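Local coordinates for cytoplasmic protein (Cryptococcus neoformans var. grubii serotype A, PDB 7LPO) that probably hydrolyses steryl beta-glucosides, as a sterylglucosidase of glycoside hydrolase family 5, at residues H49-P54 against K69-N74; F103-L108 against I241-E246; A111-Y116 against G351-T356; T160-G165 against L338-E343; P223-D228 against K359-G364. All coordinates share one frame; numbering follows the deposited sequence.

Interaction 1 (H49-P54 against K69-N74)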
# COMPACT_ATOMS: atom_id res chain seq x y z
N HIS A 49 4.25 -7.40 -11.52
CA HIS A 49 5.02 -7.62 -12.74
C HIS A 49 4.60 -8.94 -13.37
O HIS A 49 4.12 -9.85 -12.68
CB HIS A 49 6.53 -7.63 -12.48
CG HIS A 49 6.96 -8.59 -11.41
ND1 HIS A 49 7.05 -8.23 -10.08
CD2 HIS A 49 7.35 -9.89 -11.48
CE1 HIS A 49 7.44 -9.28 -9.37
NE2 HIS A 49 7.63 -10.29 -10.20
N PRO A 50 4.76 -9.07 -14.69
CA PRO A 50 4.35 -10.30 -15.36
C PRO A 50 5.24 -11.48 -14.98
O PRO A 50 6.33 -11.33 -14.44
CB PRO A 50 4.50 -9.98 -16.86
CG PRO A 50 4.77 -8.50 -16.94
CD PRO A 50 5.35 -8.09 -15.61
N ASN A 51 4.73 -12.67 -15.30
CA ASN A 51 5.49 -13.90 -15.13
C ASN A 51 6.87 -13.78 -15.75
O ASN A 51 7.03 -13.29 -16.87
CB ASN A 51 4.73 -15.07 -15.78
CG ASN A 51 3.42 -15.39 -15.07
OD1 ASN A 51 2.33 -15.21 -15.62
ND2 ASN A 51 3.53 -15.86 -13.85
N ASN A 52 7.87 -14.21 -14.99
CA ASN A 52 9.26 -14.33 -15.42
C ASN A 52 9.91 -12.99 -15.73
O ASN A 52 10.98 -12.97 -16.33
CB ASN A 52 9.39 -15.23 -16.66
CG ASN A 52 8.66 -16.55 -16.50
OD1 ASN A 52 8.88 -17.28 -15.52
ND2 ASN A 52 7.78 -16.86 -17.44
N GLN A 53 9.32 -11.87 -15.33
CA GLN A 53 9.95 -10.56 -15.52
C GLN A 53 10.00 -9.81 -14.18
O GLN A 53 9.33 -8.79 -13.98
CB GLN A 53 9.23 -9.74 -16.60
CG GLN A 53 9.40 -10.31 -18.02
CD GLN A 53 10.78 -10.08 -18.62
OE1 GLN A 53 11.25 -10.87 -19.44
NE2 GLN A 53 11.43 -8.99 -18.24
N PRO A 54 10.79 -10.31 -13.24
CA PRO A 54 11.04 -9.54 -12.01
C PRO A 54 11.88 -8.30 -12.30
O PRO A 54 12.49 -8.15 -13.36
CB PRO A 54 11.79 -10.53 -11.11
CG PRO A 54 12.55 -11.40 -12.12
CD PRO A 54 11.58 -11.55 -13.29
N LYS A 69 1.99 -7.09 -24.73
CA LYS A 69 1.75 -8.26 -23.89
C LYS A 69 1.82 -7.90 -22.41
O LYS A 69 2.32 -6.85 -22.02
CB LYS A 69 2.77 -9.36 -24.21
CG LYS A 69 2.65 -9.87 -25.64
CD LYS A 69 3.86 -10.68 -26.06
CE LYS A 69 3.59 -11.40 -27.38
NZ LYS A 69 4.82 -12.04 -27.92
N GLY A 70 1.30 -8.81 -21.60
CA GLY A 70 1.28 -8.64 -20.16
C GLY A 70 0.74 -9.89 -19.52
O GLY A 70 -0.45 -9.97 -19.20
N ASP A 71 1.60 -10.89 -19.37
CA ASP A 71 1.17 -12.18 -18.84
C ASP A 71 1.26 -12.13 -17.32
O ASP A 71 2.31 -12.39 -16.73
CB ASP A 71 2.01 -13.31 -19.41
CG ASP A 71 1.64 -14.64 -18.82
OD1 ASP A 71 0.47 -14.79 -18.41
OD2 ASP A 71 2.52 -15.52 -18.73
N PHE A 72 0.14 -11.79 -16.69
CA PHE A 72 0.02 -11.79 -15.24
C PHE A 72 -0.76 -12.99 -14.72
O PHE A 72 -0.94 -13.09 -13.50
CB PHE A 72 -0.68 -10.51 -14.77
CG PHE A 72 0.18 -9.29 -14.87
CD1 PHE A 72 0.37 -8.65 -16.10
CD2 PHE A 72 0.77 -8.76 -13.75
CE1 PHE A 72 1.15 -7.52 -16.19
CE2 PHE A 72 1.55 -7.62 -13.83
CZ PHE A 72 1.73 -7.00 -15.04
N ILE A 73 -1.21 -13.89 -15.59
CA ILE A 73 -2.05 -14.99 -15.13
C ILE A 73 -1.31 -15.82 -14.09
O ILE A 73 -0.11 -16.08 -14.22
CB ILE A 73 -2.49 -15.87 -16.31
CG1 ILE A 73 -3.36 -15.08 -17.28
CG2 ILE A 73 -3.23 -17.09 -15.79
CD1 ILE A 73 -4.83 -15.17 -17.00
N ASN A 74 -2.05 -16.24 -13.06
CA ASN A 74 -1.60 -17.11 -11.98
C ASN A 74 -0.75 -16.38 -10.95
O ASN A 74 -0.13 -17.03 -10.11
CB ASN A 74 -0.85 -18.33 -12.51
CG ASN A 74 -1.79 -19.44 -12.95
OD1 ASN A 74 -2.87 -19.61 -12.38
ND2 ASN A 74 -1.39 -20.18 -13.98
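Pro50 and Phe72 bring two loops together, with their CA atoms 4.6 Å apart. Neither segment is helix or strand. Residues Pro50 to Gln53 form a type II beta turn, closed by a bond from Gln53 N to Pro50 O. One backbone bond joins the loops: Asn51 N donates to Asp71 O at 2.8 Å. It is close to straight, 161° at the hydrogen, and the donor lies nearly along the C=O axis.

Pro50 and Phe72 lie side by side and point the same way. Pro50 N sits over one face of the Phe72 ring, toward its rim, and Pro50 CD is 3.8 Å from Phe72 CZ. The ring also meets the backbone before the proline, with Phe72 CE2 3.4 Å from His49 C. Pro50 CB packs 3.3 Å from Asp71 O. Asp71 CG is anti to its backbone N (chi1 176°), and the carboxylate beyond it has OD2 3.7 Å from Asn51 CB.

Both loops flank helix 61-66, one before it and one after. Lys75 NZ bonds His49 O and, weakly, Pro50 O. Phe72 also packs on Glu106 and Ser107 of helix 105-109, while Ile73 touches Tyr123 of helix 118-133.

Interaction 2 (F103-L108 against I241-E246)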
# COMPACT_ATOMS: atom_id res chain seq x y z
N PHE A 103 -3.94 -5.41 -7.91
CA PHE A 103 -3.94 -5.53 -9.36
C PHE A 103 -3.41 -4.22 -9.94
O PHE A 103 -3.46 -3.17 -9.30
CB PHE A 103 -5.33 -5.85 -9.93
CG PHE A 103 -6.31 -4.74 -9.80
CD1 PHE A 103 -7.04 -4.57 -8.63
CD2 PHE A 103 -6.52 -3.85 -10.83
CE1 PHE A 103 -7.94 -3.55 -8.49
CE2 PHE A 103 -7.43 -2.82 -10.71
CZ PHE A 103 -8.14 -2.67 -9.53
N THR A 104 -2.88 -4.29 -11.15
CA THR A 104 -2.33 -3.10 -11.78
C THR A 104 -3.10 -2.75 -13.04
O THR A 104 -3.67 -3.61 -13.71
CB THR A 104 -0.84 -3.27 -12.13
OG1 THR A 104 -0.69 -4.30 -13.11
CG2 THR A 104 -0.05 -3.60 -10.85
N TRP A 105 -3.13 -1.45 -13.33
CA TRP A 105 -3.64 -0.96 -14.60
C TRP A 105 -2.97 -1.67 -15.77
O TRP A 105 -3.63 -2.01 -16.76
CB TRP A 105 -3.41 0.55 -14.65
CG TRP A 105 -3.96 1.28 -15.82
CD1 TRP A 105 -4.78 0.80 -16.78
CD2 TRP A 105 -3.70 2.64 -16.13
NE1 TRP A 105 -5.06 1.80 -17.68
CE2 TRP A 105 -4.39 2.93 -17.31
CE3 TRP A 105 -2.94 3.66 -15.53
CZ2 TRP A 105 -4.36 4.19 -17.90
CZ3 TRP A 105 -2.90 4.90 -16.12
CH2 TRP A 105 -3.61 5.16 -17.30
N GLU A 106 -1.66 -1.92 -15.67
CA GLU A 106 -0.96 -2.57 -16.76
C GLU A 106 -1.57 -3.93 -17.06
O GLU A 106 -1.71 -4.31 -18.23
CB GLU A 106 0.53 -2.74 -16.44
CG GLU A 106 1.28 -3.58 -17.46
CD GLU A 106 2.76 -3.79 -17.13
OE1 GLU A 106 3.48 -4.28 -18.02
OE2 GLU A 106 3.20 -3.48 -16.00
N SER A 107 -1.90 -4.70 -16.02
CA SER A 107 -2.40 -6.05 -16.22
C SER A 107 -3.78 -6.05 -16.88
O SER A 107 -4.18 -7.06 -17.47
CB SER A 107 -2.45 -6.81 -14.89
OG SER A 107 -3.45 -6.29 -14.02
N LEU A 108 -4.49 -4.92 -16.83
CA LEU A 108 -5.81 -4.81 -17.42
C LEU A 108 -5.81 -4.21 -18.83
O LEU A 108 -6.73 -4.49 -19.60
CB LEU A 108 -6.73 -3.95 -16.55
CG LEU A 108 -7.08 -4.44 -15.15
CD1 LEU A 108 -7.89 -3.36 -14.41
CD2 LEU A 108 -7.86 -5.74 -15.19
N ILE A 241 -9.68 5.10 -14.98
CA ILE A 241 -10.99 4.88 -14.37
C ILE A 241 -11.81 3.89 -15.19
O ILE A 241 -12.52 3.05 -14.64
CB ILE A 241 -11.71 6.23 -14.19
CG1 ILE A 241 -10.93 7.09 -13.18
CG2 ILE A 241 -13.15 6.03 -13.74
CD1 ILE A 241 -11.43 8.52 -13.03
N ASP A 242 -11.69 3.96 -16.52
CA ASP A 242 -12.38 2.99 -17.37
C ASP A 242 -11.85 1.59 -17.15
O ASP A 242 -12.61 0.62 -17.13
CB ASP A 242 -12.23 3.36 -18.85
CG ASP A 242 -13.18 4.46 -19.29
OD1 ASP A 242 -13.94 4.98 -18.44
OD2 ASP A 242 -13.16 4.82 -20.50
N ALA A 243 -10.53 1.44 -17.01
CA ALA A 243 -9.97 0.11 -16.86
C ALA A 243 -10.40 -0.52 -15.54
O ALA A 243 -10.86 -1.67 -15.52
CB ALA A 243 -8.45 0.15 -16.95
N VAL A 244 -10.26 0.21 -14.44
CA VAL A 244 -10.77 -0.29 -13.16
C VAL A 244 -12.27 -0.52 -13.26
O VAL A 244 -12.79 -1.54 -12.79
CB VAL A 244 -10.42 0.69 -12.01
CG1 VAL A 244 -10.99 0.16 -10.67
CG2 VAL A 244 -8.92 0.88 -11.93
N GLY A 245 -12.98 0.40 -13.91
CA GLY A 245 -14.41 0.24 -14.05
C GLY A 245 -14.80 -1.01 -14.80
O GLY A 245 -15.85 -1.60 -14.52
N GLU A 246 -13.98 -1.45 -15.74
CA GLU A 246 -14.27 -2.67 -16.48
C GLU A 246 -14.07 -3.91 -15.61
O GLU A 246 -14.81 -4.89 -15.75
CB GLU A 246 -13.40 -2.75 -17.73
CG GLU A 246 -13.81 -1.82 -18.84
CD GLU A 246 -15.07 -2.27 -19.54
OE1 GLU A 246 -15.27 -3.49 -19.71
OE2 GLU A 246 -15.87 -1.39 -19.92
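Ala243, Val244 and Leu108 have the most surface buried here, where the end of strand 98-104 and the start of helix 105-109 meet helix 232-254. Family 5 glycosidases have a TIM-barrel catalytic domain. Strand 98-104 pairs in parallel with strands 35-43 and 137-143, consistent with a place in that barrel.

No hydrogen bond crosses the contact, and all five touching residues are buried. Ala243 is met by two side chains. Its CB faces the other segment and lies 3.7 Å from Trp105 CD1. Its carbonyl is approached by Leu108, whose CD1 lies 3.6 Å from Ala243 O. The indole is not held by this packing alone, because Trp105 NE1 hydrogen-bonds Glu109 OE1 and the ring meets Phe240 edge-to-face.

Val244 crosses the side chain of Phe103 at about a right angle. Phe103 CG sits between its own backbone N and carbonyl carbon (chi1 69°), and from there the ring extends to both methyls of the valine. Val244 also packs on Tyr412 and Ile416 of helix 400-419, so one valine touches both the strand end and that helix. Phe103 CZ is 4.2 Å from Val244 CG1. At the edge of the ring, near its plane, Val244 CG2 is 4.2 Å from Phe103 CE2.

Interaction 3 (A111-Y116 against G351-T356)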
# COMPACT_ATOMS: atom_id res chain seq x y z
N ALA A 111 -2.46 -4.21 -23.62
CA ALA A 111 -2.53 -4.37 -25.08
C ALA A 111 -2.67 -3.04 -25.81
O ALA A 111 -2.31 -2.97 -26.99
CB ALA A 111 -3.70 -5.28 -25.45
N GLY A 112 -3.20 -2.01 -25.17
CA GLY A 112 -3.39 -0.73 -25.79
C GLY A 112 -4.62 -0.05 -25.24
O GLY A 112 -5.43 -0.67 -24.53
N PRO A 113 -4.80 1.23 -25.55
CA PRO A 113 -5.99 1.94 -25.07
C PRO A 113 -7.29 1.22 -25.40
O PRO A 113 -7.56 0.93 -26.57
CB PRO A 113 -5.92 3.31 -25.77
CG PRO A 113 -4.54 3.43 -26.28
CD PRO A 113 -3.94 2.07 -26.40
N LYS A 114 -8.08 0.91 -24.38
CA LYS A 114 -9.38 0.26 -24.50
C LYS A 114 -9.30 -1.16 -25.04
O LYS A 114 -10.32 -1.73 -25.44
CB LYS A 114 -10.33 1.09 -25.36
CG LYS A 114 -10.87 2.30 -24.61
CD LYS A 114 -11.54 3.30 -25.52
CE LYS A 114 -11.90 4.57 -24.75
NZ LYS A 114 -12.88 5.42 -25.49
N GLU A 115 -8.11 -1.76 -25.02
CA GLU A 115 -7.91 -3.19 -25.29
C GLU A 115 -7.73 -3.88 -23.95
O GLU A 115 -6.61 -4.04 -23.46
CB GLU A 115 -6.70 -3.40 -26.20
CG GLU A 115 -6.94 -3.13 -27.67
CD GLU A 115 -5.72 -3.52 -28.52
OE1 GLU A 115 -4.84 -2.66 -28.74
OE2 GLU A 115 -5.66 -4.69 -28.98
N TYR A 116 -8.83 -4.30 -23.34
CA TYR A 116 -8.82 -4.81 -21.98
C TYR A 116 -8.55 -6.31 -21.97
O TYR A 116 -9.12 -7.07 -22.77
CB TYR A 116 -10.15 -4.50 -21.28
CG TYR A 116 -10.47 -3.02 -21.22
CD1 TYR A 116 -9.69 -2.15 -20.46
CD2 TYR A 116 -11.54 -2.49 -21.93
CE1 TYR A 116 -9.98 -0.80 -20.41
CE2 TYR A 116 -11.83 -1.15 -21.89
CZ TYR A 116 -11.05 -0.30 -21.12
OH TYR A 116 -11.34 1.04 -21.08
N GLY A 351 1.27 7.14 -33.47
CA GLY A 351 0.99 6.42 -34.70
C GLY A 351 0.77 4.94 -34.48
O GLY A 351 0.01 4.31 -35.21
N LYS A 352 1.43 4.36 -33.48
CA LYS A 352 1.34 2.93 -33.21
C LYS A 352 0.14 2.59 -32.33
O LYS A 352 -0.64 1.69 -32.67
CB LYS A 352 2.62 2.45 -32.54
CG LYS A 352 2.48 1.13 -31.81
CD LYS A 352 3.85 0.57 -31.43
CE LYS A 352 3.72 -0.60 -30.48
NZ LYS A 352 5.03 -0.95 -29.86
N TRP A 353 -0.01 3.30 -31.20
CA TRP A 353 -1.06 2.97 -30.24
C TRP A 353 -2.41 3.57 -30.62
O TRP A 353 -3.43 3.15 -30.06
CB TRP A 353 -0.64 3.45 -28.85
CG TRP A 353 0.64 2.81 -28.38
CD1 TRP A 353 1.89 3.37 -28.36
CD2 TRP A 353 0.80 1.49 -27.86
NE1 TRP A 353 2.81 2.48 -27.87
CE2 TRP A 353 2.16 1.31 -27.55
CE3 TRP A 353 -0.09 0.43 -27.63
CZ2 TRP A 353 2.65 0.12 -27.01
CZ3 TRP A 353 0.40 -0.74 -27.10
CH2 TRP A 353 1.76 -0.89 -26.80
N GLY A 354 -2.44 4.55 -31.52
CA GLY A 354 -3.69 4.96 -32.13
C GLY A 354 -4.42 6.13 -31.51
O GLY A 354 -5.64 6.10 -31.39
N TRP A 355 -3.70 7.17 -31.11
CA TRP A 355 -4.32 8.44 -30.74
C TRP A 355 -3.78 9.53 -31.65
O TRP A 355 -2.79 9.34 -32.36
CB TRP A 355 -4.07 8.78 -29.26
CG TRP A 355 -2.64 8.75 -28.84
CD1 TRP A 355 -1.68 9.67 -29.15
CD2 TRP A 355 -2.00 7.75 -28.05
NE1 TRP A 355 -0.47 9.30 -28.58
CE2 TRP A 355 -0.64 8.12 -27.91
CE3 TRP A 355 -2.43 6.57 -27.44
CZ2 TRP A 355 0.28 7.36 -27.19
CZ3 TRP A 355 -1.52 5.82 -26.72
CH2 TRP A 355 -0.18 6.22 -26.60
N THR A 356 -4.45 10.68 -31.63
CA THR A 356 -4.01 11.86 -32.37
C THR A 356 -3.53 12.90 -31.37
O THR A 356 -4.28 13.31 -30.48
CB THR A 356 -5.15 12.43 -33.22
OG1 THR A 356 -5.65 11.41 -34.10
CG2 THR A 356 -4.67 13.61 -34.06
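A type II beta turn, Gly112 to Glu115, meets Trp353 at the end of helix 350-353 and Trp355 just after it. Pro113 carries most of the contact from the turn. Its CG sits at the edge of the Trp355 ring, in plane, 3.9 Å from Trp355 CZ3. The two side chains cross at about a right angle. Pro113 CD lies 3.8 Å from Trp353 O.

The turn belongs to the loop between helices 105-109 and 118-133, within the family 5 sequence region. It is closed by Glu115 N to Gly112 O, 2.9 Å. Gly112 has positive phi (147°), where a CB would be jammed against the preceding carbonyl. Gly354, also with positive phi, is the first residue to leave the helical angles after Trp353.

Trp353 CG is anti to the carbonyl carbon (chi1 -59°), and the six-membered ring beyond it reaches the turn. Ala111 O lies in the plane at its edge, 3.5 Å from Trp353 CZ3. Gly112 CA is 4.0 Å from Trp353 CE3. Trp159 touches Pro113 and both tryptophans, and Pro113 also packs on His239 of helix 232-254.

Interaction 4 (T160-G165 against L338-E343)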
# COMPACT_ATOMS: atom_id res chain seq x y z
N THR A 160 1.33 4.52 -21.73
CA THR A 160 1.07 5.82 -21.11
C THR A 160 2.29 6.72 -21.19
O THR A 160 2.15 7.95 -21.30
CB THR A 160 0.63 5.67 -19.64
OG1 THR A 160 1.65 5.01 -18.87
CG2 THR A 160 -0.68 4.91 -19.55
N LEU A 161 3.49 6.15 -21.14
CA LEU A 161 4.70 6.95 -21.32
C LEU A 161 4.72 7.62 -22.69
O LEU A 161 5.02 8.81 -22.81
CB LEU A 161 5.94 6.07 -21.15
CG LEU A 161 6.45 5.83 -19.73
CD1 LEU A 161 5.44 5.00 -18.98
CD2 LEU A 161 7.80 5.15 -19.75
N TYR A 162 4.44 6.84 -23.74
CA TYR A 162 4.38 7.41 -25.08
C TYR A 162 3.30 8.47 -25.17
O TYR A 162 3.49 9.52 -25.79
CB TYR A 162 4.15 6.30 -26.09
CG TYR A 162 5.34 5.44 -26.33
CD1 TYR A 162 6.43 5.91 -27.05
CD2 TYR A 162 5.39 4.15 -25.84
CE1 TYR A 162 7.52 5.13 -27.28
CE2 TYR A 162 6.48 3.35 -26.07
CZ TYR A 162 7.54 3.84 -26.80
OH TYR A 162 8.63 3.05 -27.04
N ALA A 163 2.14 8.22 -24.54
CA ALA A 163 1.09 9.23 -24.54
C ALA A 163 1.58 10.55 -23.94
O ALA A 163 1.15 11.62 -24.38
CB ALA A 163 -0.13 8.71 -23.79
N CYS A 164 2.49 10.48 -22.96
CA CYS A 164 3.06 11.65 -22.31
C CYS A 164 4.26 12.23 -23.07
O CYS A 164 4.88 13.18 -22.58
CB CYS A 164 3.48 11.31 -20.88
SG CYS A 164 2.05 10.94 -19.80
N GLY A 165 4.58 11.69 -24.24
CA GLY A 165 5.65 12.23 -25.04
C GLY A 165 7.03 11.88 -24.56
O GLY A 165 7.98 12.61 -24.82
N LEU A 338 15.01 13.15 -23.04
CA LEU A 338 13.92 12.31 -22.54
C LEU A 338 12.75 12.28 -23.51
O LEU A 338 11.99 11.30 -23.54
CB LEU A 338 13.45 12.83 -21.18
CG LEU A 338 12.20 12.16 -20.62
CD1 LEU A 338 12.52 10.71 -20.26
CD2 LEU A 338 11.66 12.90 -19.39
N TRP A 339 12.59 13.31 -24.31
CA TRP A 339 11.35 13.55 -25.04
C TRP A 339 11.35 12.85 -26.38
O TRP A 339 12.32 12.94 -27.15
CB TRP A 339 11.15 15.05 -25.21
CG TRP A 339 11.35 15.76 -23.91
CD1 TRP A 339 12.44 16.48 -23.53
CD2 TRP A 339 10.44 15.78 -22.81
NE1 TRP A 339 12.26 16.97 -22.26
CE2 TRP A 339 11.04 16.54 -21.79
CE3 TRP A 339 9.18 15.22 -22.58
CZ2 TRP A 339 10.43 16.76 -20.56
CZ3 TRP A 339 8.57 15.44 -21.35
CH2 TRP A 339 9.19 16.20 -20.36
N LEU A 340 10.27 12.12 -26.64
CA LEU A 340 10.02 11.51 -27.94
C LEU A 340 10.17 12.52 -29.06
O LEU A 340 9.54 13.58 -29.04
CB LEU A 340 8.60 10.95 -27.95
CG LEU A 340 8.28 9.47 -27.82
CD1 LEU A 340 6.81 9.29 -28.26
CD2 LEU A 340 9.20 8.59 -28.60
N SER A 341 10.97 12.18 -30.06
CA SER A 341 10.93 12.92 -31.31
C SER A 341 9.62 12.64 -32.05
O SER A 341 8.92 11.66 -31.80
CB SER A 341 12.11 12.54 -32.21
OG SER A 341 11.84 11.34 -32.90
N LYS A 342 9.28 13.54 -32.97
CA LYS A 342 8.04 13.36 -33.73
C LYS A 342 8.08 12.07 -34.53
O LYS A 342 7.10 11.32 -34.56
CB LYS A 342 7.83 14.53 -34.68
CG LYS A 342 7.57 15.81 -33.98
CD LYS A 342 7.79 16.96 -34.92
CE LYS A 342 8.93 17.85 -34.42
NZ LYS A 342 10.28 17.31 -34.77
N GLU A 343 9.19 11.83 -35.23
CA GLU A 343 9.31 10.61 -36.01
C GLU A 343 9.11 9.39 -35.13
O GLU A 343 8.44 8.42 -35.54
CB GLU A 343 10.67 10.58 -36.71
CG GLU A 343 10.73 11.52 -37.90
CD GLU A 343 12.11 12.09 -38.13
OE1 GLU A 343 12.20 13.28 -38.52
OE2 GLU A 343 13.10 11.34 -37.95
O HOH W 1 7.93 15.04 -26.33
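Gly165 and Leu340 come together with CA atoms 5.3 Å apart, where helix 159-163 has ended and the chain leads up to helix 342-348. Gly165 ends its helix in a Schellman motif. Its positive phi (76°) favours glycine, and Gly165 N bonds back to Tyr162 O.

The carbonyl of Gly165 is the polar centre. It accepts from Leu340 N at 3.0 Å, with the donor 47° out of the carbonyl plane. Trp339 CA makes a CA-H...O contact with the same oxygen. A water lies 2.9 Å from Gly165 O, placed to donate to it, and may make a weak bond to Leu340 O at 3.5 Å.

Two side chains flank this oxygen. The indole of Trp339 turns an edge to it, with Trp339 CE3 3.6 Å from Gly165 O. Leu340 CB comes equally close. Further out, Tyr162 CG is anti to the carbonyl carbon (chi1 -73°), and its ring meets Leu340 by an edge. Leu340 CD1 lies in the ring plane, 3.6 Å from Tyr162 CD1. The two side chains cross at about a right angle. The phenol end of Tyr162 is held elsewhere: its OH bonds Glu66 and Arg348.

The one direct backbone bond is buried with apolar groups beside it. Leu340 N satisfies the Gly165 carbonyl directly, and the water may add to this. Leucine and aromatic carbon pack around the junction.

Interaction 5 (P223-D228 against K359-G364)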
# COMPACT_ATOMS: atom_id res chain seq x y z
N PRO A 223 -1.72 23.07 -20.44
CA PRO A 223 -2.94 23.22 -21.26
C PRO A 223 -2.75 22.89 -22.74
O PRO A 223 -3.72 22.56 -23.43
CB PRO A 223 -3.32 24.70 -21.07
CG PRO A 223 -2.04 25.37 -20.55
CD PRO A 223 -1.36 24.32 -19.74
N LYS A 224 -1.53 22.99 -23.25
CA LYS A 224 -1.28 22.70 -24.65
C LYS A 224 -1.25 21.20 -24.95
O LYS A 224 -1.20 20.83 -26.13
CB LYS A 224 0.05 23.31 -25.08
CG LYS A 224 0.09 24.80 -25.02
CD LYS A 224 1.50 25.32 -25.26
CE LYS A 224 1.62 26.75 -24.76
NZ LYS A 224 2.74 27.47 -25.42
N CYS A 225 -1.26 20.34 -23.93
CA CYS A 225 -1.05 18.91 -24.13
C CYS A 225 -2.39 18.24 -24.44
O CYS A 225 -3.06 17.66 -23.58
CB CYS A 225 -0.37 18.30 -22.91
SG CYS A 225 1.34 18.88 -22.73
N ILE A 226 -2.77 18.34 -25.71
CA ILE A 226 -4.04 17.83 -26.22
C ILE A 226 -3.80 16.49 -26.92
O ILE A 226 -2.86 16.35 -27.71
CB ILE A 226 -4.69 18.84 -27.19
CG1 ILE A 226 -5.09 20.11 -26.45
CG2 ILE A 226 -5.88 18.20 -27.90
CD1 ILE A 226 -5.95 19.88 -25.24
N ILE A 227 -4.66 15.52 -26.65
CA ILE A 227 -4.52 14.17 -27.19
C ILE A 227 -5.91 13.58 -27.34
O ILE A 227 -6.70 13.56 -26.39
CB ILE A 227 -3.60 13.33 -26.29
CG1 ILE A 227 -3.55 11.88 -26.73
CG2 ILE A 227 -4.05 13.44 -24.83
CD1 ILE A 227 -2.41 11.12 -26.08
N ASP A 228 -6.25 13.13 -28.55
CA ASP A 228 -7.62 12.70 -28.86
C ASP A 228 -8.63 13.79 -28.51
O ASP A 228 -9.73 13.53 -28.02
CB ASP A 228 -7.98 11.39 -28.15
CG ASP A 228 -7.50 10.17 -28.92
OD1 ASP A 228 -6.98 10.34 -30.04
OD2 ASP A 228 -7.64 9.04 -28.40
N LYS A 359 -1.56 19.78 -32.19
CA LYS A 359 -0.44 20.44 -32.84
C LYS A 359 0.33 21.38 -31.92
O LYS A 359 1.48 21.70 -32.21
CB LYS A 359 -0.92 21.23 -34.07
CG LYS A 359 -1.24 20.38 -35.31
CD LYS A 359 -0.09 19.46 -35.77
CE LYS A 359 1.30 20.11 -35.62
NZ LYS A 359 2.37 19.32 -36.32
N GLU A 360 -0.24 21.82 -30.81
CA GLU A 360 0.52 22.65 -29.89
C GLU A 360 1.31 21.82 -28.87
O GLU A 360 2.05 22.39 -28.06
CB GLU A 360 -0.40 23.64 -29.17
CG GLU A 360 -0.91 24.77 -30.08
CD GLU A 360 0.14 25.30 -31.06
OE1 GLU A 360 0.14 24.86 -32.24
OE2 GLU A 360 0.98 26.15 -30.65
N TRP A 361 1.20 20.49 -28.91
CA TRP A 361 1.99 19.62 -28.04
C TRP A 361 3.34 19.40 -28.71
O TRP A 361 3.52 18.46 -29.48
CB TRP A 361 1.30 18.29 -27.81
CG TRP A 361 1.87 17.50 -26.67
CD1 TRP A 361 3.16 17.54 -26.20
CD2 TRP A 361 1.18 16.55 -25.85
NE1 TRP A 361 3.31 16.67 -25.14
CE2 TRP A 361 2.11 16.06 -24.90
CE3 TRP A 361 -0.14 16.07 -25.82
CZ2 TRP A 361 1.77 15.12 -23.95
CZ3 TRP A 361 -0.48 15.15 -24.87
CH2 TRP A 361 0.47 14.67 -23.94
N ALA A 362 4.29 20.28 -28.42
CA ALA A 362 5.61 20.16 -29.02
C ALA A 362 6.27 18.86 -28.56
O ALA A 362 6.20 18.49 -27.39
CB ALA A 362 6.48 21.35 -28.63
N LEU A 363 6.87 18.16 -29.51
CA LEU A 363 7.56 16.91 -29.24
C LEU A 363 9.07 17.11 -29.38
O LEU A 363 9.54 18.06 -30.01
CB LEU A 363 7.09 15.81 -30.19
CG LEU A 363 5.65 15.34 -29.94
CD1 LEU A 363 5.17 14.47 -31.10
CD2 LEU A 363 5.56 14.59 -28.63
N GLY A 364 9.82 16.22 -28.74
CA GLY A 364 11.26 16.26 -28.86
C GLY A 364 11.92 17.41 -28.14
O GLY A 364 13.11 17.64 -28.35
O HOH W 2 -2.38 20.90 -28.87
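Cys225 lies over one face of the Trp361 indole. Its CB is 3.5 Å from the centroid of the six-membered ring and 7° off the normal, a CH-pi contact. Its SG stands 3.8 Å from the centroid of the five-membered ring, 15° off the normal, a sulfur-aromatic contact. The cysteine thus spans both rings. Trp361 CG is anti to its backbone N (chi1 -165°), and the indole extends from there beside Cys225.

The rim of the indole meets the strand that follows. Ile226 O lies near the ring plane, 3.3 Å from Trp361 CE3. Ile227 crosses the indole obliquely, with its CB 3.9 Å from Trp361 CZ3 and its CG2 in plane at the edge.

Cys225 and Trp361 are each the centre of an inverse gamma turn. The first leads into strand 226-227, which pairs antiparallel with strand 230-231 in a small hairpin just before helix 232-254. Trp361 lies in the loop before helix 367-370. Both Cys225 and Trp361 also pack on Ile232 and Ile367, and Arg357 makes a cation-pi contact with the indole.

Toward the surface, Lys224 CB approaches Glu360 CB at 4.1 Å. The lysine chain then extends away, and its NZ bonds His370 O. No direct hydrogen bond joins the segments. A water bridges them instead, donating to Lys224 O and accepting from Glu360 N, each at 3.0 Å.

Overall arrangement
Interactions 2 and 4 are buried; interactions 1, 3 and 5 are partly buried. Interaction 2 is apolar and lies nearest the centre of the chain. Interactions 1 and 4 each have one direct backbone hydrogen bond, and interactions 4 and 5 involve a water. Interactions 3 and 4 use tryptophan edges; interaction 5 adds a face. Helices 342-348 and 350-353 follow each other in the chain and serve interactions 4 and 3. Helix 232-254 belongs to interaction 2 and also borders interactions 3, 4 and 5. Interactions 1 and 2 touch. Trp355 of interaction 3 meets Ala163 of interaction 4 and Ile227 of interaction 5. Interactions 4 and 5 have centres about 11 Å apart.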